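PDB 3ODN: dally-like protein from Drosophila melanogaster, which probably acts as a heparan sulfate proteoglycan at the cell surface, and is a glypican whose core domain contains a region important for Hedgehog signalling. Local coordinates for residues F284-V289 with P399-I404. The protein carries 2 engineered substitutions. Sequence-based numbering, arbitrary orientation.
Sequences FNIVMV and PILDRI
Val287 uses both of its methyls in the contact. Val287 CG1 lies 4.0 Å from Pro399 CB and about as far from the ring's CG. Val287 CG2 has Leu401 CB as an apolar neighbour at 4.3 Å. In a second apolar touch, the branch methyl CG2 of Ile286 meets CD2 of Leu401 at 3.7 Å. Phe88 and Phe84 of helix 48-106 pack against Ile286 and Leu401 in turn.

In the elongated all-helical glypican core, two helix starts meet here. Pro399 is the N-cap residue of helix 400-414. Asn285 lies before the turn that leads into the short helix, and its OD1 accepts a capping bond from Met288 N at 2.9 Å. Its CG stands anti to the backbone N (chi1 -177°).

Among the polar groups, ND2 of Asn285 is 3.0 Å from OD2 of Asp402, and the amide and carboxylate planes are only 25° apart. ND2 also donates to Leu280 O. Asp402 OD2 has a long, weak ion pair with Arg406. Val287 CG2 is 3.4 Å from Asp402 OD1. An alanine in place of Asn285 would probably leave Met288 N without its capping acceptor and Leu280 O without its side-chain donor.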
loop_
_atom_site.group_PDB
_atom_site.type_symbol
_atom_site.label_atom_id
_atom_site.label_comp_id
_atom_site.label_asym_id
_atom_site.label_seq_id
_atom_site.Cartn_x
_atom_site.Cartn_y
_atom_site.Cartn_z
ATOM N N PHE A 284 13.551 -3.372 -3.706
ATOM C CA PHE A 284 13.323 -1.934 -3.505
ATOM C C PHE A 284 13.437 -1.569 -2.024
ATOM O O PHE A 284 12.881 -0.554 -1.608
ATOM C CB PHE A 284 11.960 -1.457 -4.093
ATOM C CG PHE A 284 11.636 -1.665 -5.569
ATOM C CD1 PHE A 284 10.328 -1.525 -6.040
ATOM C CD2 PHE A 284 12.632 -2.028 -6.483
ATOM C CE1 PHE A 284 10.025 -1.741 -7.389
ATOM C CE2 PHE A 284 12.320 -2.264 -7.824
ATOM C CZ PHE A 284 11.026 -2.097 -8.273
ATOM N N ASN A 285 14.139 -2.395 -1.210
ATOM C CA ASN A 285 14.266 -2.172 0.244
ATOM C C ASN A 285 14.740 -0.743 0.525
ATOM O O ASN A 285 15.869 -0.390 0.153
ATOM C CB ASN A 285 15.182 -3.231 0.925
ATOM C CG ASN A 285 15.291 -3.107 2.444
ATOM O OD1 ASN A 285 16.197 -2.480 2.977
ATOM N ND2 ASN A 285 14.382 -3.710 3.184
ATOM N N ILE A 286 13.846 0.086 1.131
ATOM C CA ILE A 286 14.151 1.486 1.456
ATOM C C ILE A 286 15.195 1.707 2.593
ATOM O O ILE A 286 15.873 2.749 2.595
ATOM C CB ILE A 286 12.896 2.405 1.526
ATOM C CG1 ILE A 286 13.285 3.882 1.273
ATOM C CG2 ILE A 286 12.158 2.231 2.837
ATOM C CD1 ILE A 286 12.205 4.792 0.910
ATOM N N VAL A 287 15.333 0.725 3.542
ATOM C CA VAL A 287 16.300 0.807 4.654
ATOM C C VAL A 287 17.709 0.741 4.100
ATOM O O VAL A 287 18.545 1.541 4.514
ATOM C CB VAL A 287 16.064 -0.217 5.805
ATOM C CG1 VAL A 287 16.884 0.146 7.048
ATOM C CG2 VAL A 287 14.578 -0.332 6.149
ATOM N N MET A 288 17.951 -0.153 3.115
ATOM C CA MET A 288 19.248 -0.301 2.432
ATOM C C MET A 288 19.617 0.939 1.570
ATOM O O MET A 288 20.766 1.047 1.125
ATOM C CB MET A 288 19.305 -1.587 1.566
ATOM C CG MET A 288 19.288 -2.924 2.340
ATOM S SD MET A 288 20.248 -3.054 3.889
ATOM C CE MET A 288 21.943 -2.687 3.303
ATOM N N VAL A 289 18.648 1.866 1.354
ATOM C CA VAL A 289 18.836 3.096 0.577
ATOM C C VAL A 289 19.053 4.293 1.515
ATOM O O VAL A 289 20.047 5.003 1.382
ATOM C CB VAL A 289 17.683 3.353 -0.450
ATOM C CG1 VAL A 289 17.971 4.569 -1.328
ATOM C CG2 VAL A 289 17.443 2.137 -1.330
ATOM N N PRO A 399 15.467 -4.373 10.917
ATOM C CA PRO A 399 14.938 -2.993 10.989
ATOM C C PRO A 399 13.447 -2.940 11.288
ATOM O O PRO A 399 12.710 -3.845 10.891
ATOM C CB PRO A 399 15.276 -2.404 9.613
ATOM C CG PRO A 399 16.352 -3.278 9.069
ATOM C CD PRO A 399 16.031 -4.648 9.578
ATOM N N ILE A 400 13.010 -1.901 12.014
ATOM C CA ILE A 400 11.617 -1.744 12.433
ATOM C C ILE A 400 10.629 -1.640 11.253
ATOM O O ILE A 400 9.536 -2.227 11.318
ATOM C CB ILE A 400 11.457 -0.744 13.629
ATOM C CG1 ILE A 400 11.915 -1.422 14.947
ATOM C CG2 ILE A 400 10.039 -0.209 13.798
ATOM C CD1 ILE A 400 12.518 -0.456 16.045
ATOM N N LEU A 401 11.066 -1.008 10.130
ATOM C CA LEU A 401 10.242 -0.903 8.919
ATOM C C LEU A 401 10.109 -2.262 8.233
ATOM O O LEU A 401 9.030 -2.562 7.747
ATOM C CB LEU A 401 10.715 0.236 7.979
ATOM C CG LEU A 401 9.729 0.744 6.893
ATOM C CD1 LEU A 401 8.532 1.440 7.487
ATOM C CD2 LEU A 401 10.399 1.751 6.000
ATOM N N ASP A 402 11.146 -3.122 8.270
ATOM C CA ASP A 402 11.048 -4.487 7.707
ATOM C C ASP A 402 10.050 -5.349 8.496
ATOM O O ASP A 402 9.275 -6.102 7.894
ATOM C CB ASP A 402 12.417 -5.186 7.658
ATOM C CG ASP A 402 13.296 -4.703 6.518
ATOM O OD1 ASP A 402 13.994 -3.683 6.699
ATOM O OD2 ASP A 402 13.274 -5.336 5.442
ATOM N N ARG A 403 10.043 -5.191 9.843
ATOM C CA ARG A 403 9.139 -5.883 10.782
ATOM C C ARG A 403 7.678 -5.482 10.505
ATOM O O ARG A 403 6.819 -6.362 10.406
ATOM C CB ARG A 403 9.535 -5.549 12.242
ATOM C CG ARG A 403 9.009 -6.499 13.308
ATOM C CD ARG A 403 8.028 -5.815 14.259
ATOM N NE ARG A 403 8.700 -5.004 15.280
ATOM C CZ ARG A 403 8.675 -3.671 15.335
ATOM N NH1 ARG A 403 7.995 -2.973 14.429
ATOM N NH2 ARG A 403 9.317 -3.027 16.304
ATOM N N ILE A 404 7.411 -4.159 10.363
ATOM C CA ILE A 404 6.075 -3.641 10.066
ATOM C C ILE A 404 5.563 -4.084 8.683
ATOM O O ILE A 404 4.411 -4.494 8.590
ATOM C CB ILE A 404 5.830 -2.143 10.463
ATOM C CG1 ILE A 404 4.342 -1.845 10.738
ATOM C CG2 ILE A 404 6.402 -1.151 9.461
ATOM C CD1 ILE A 404 3.672 -2.680 11.819
#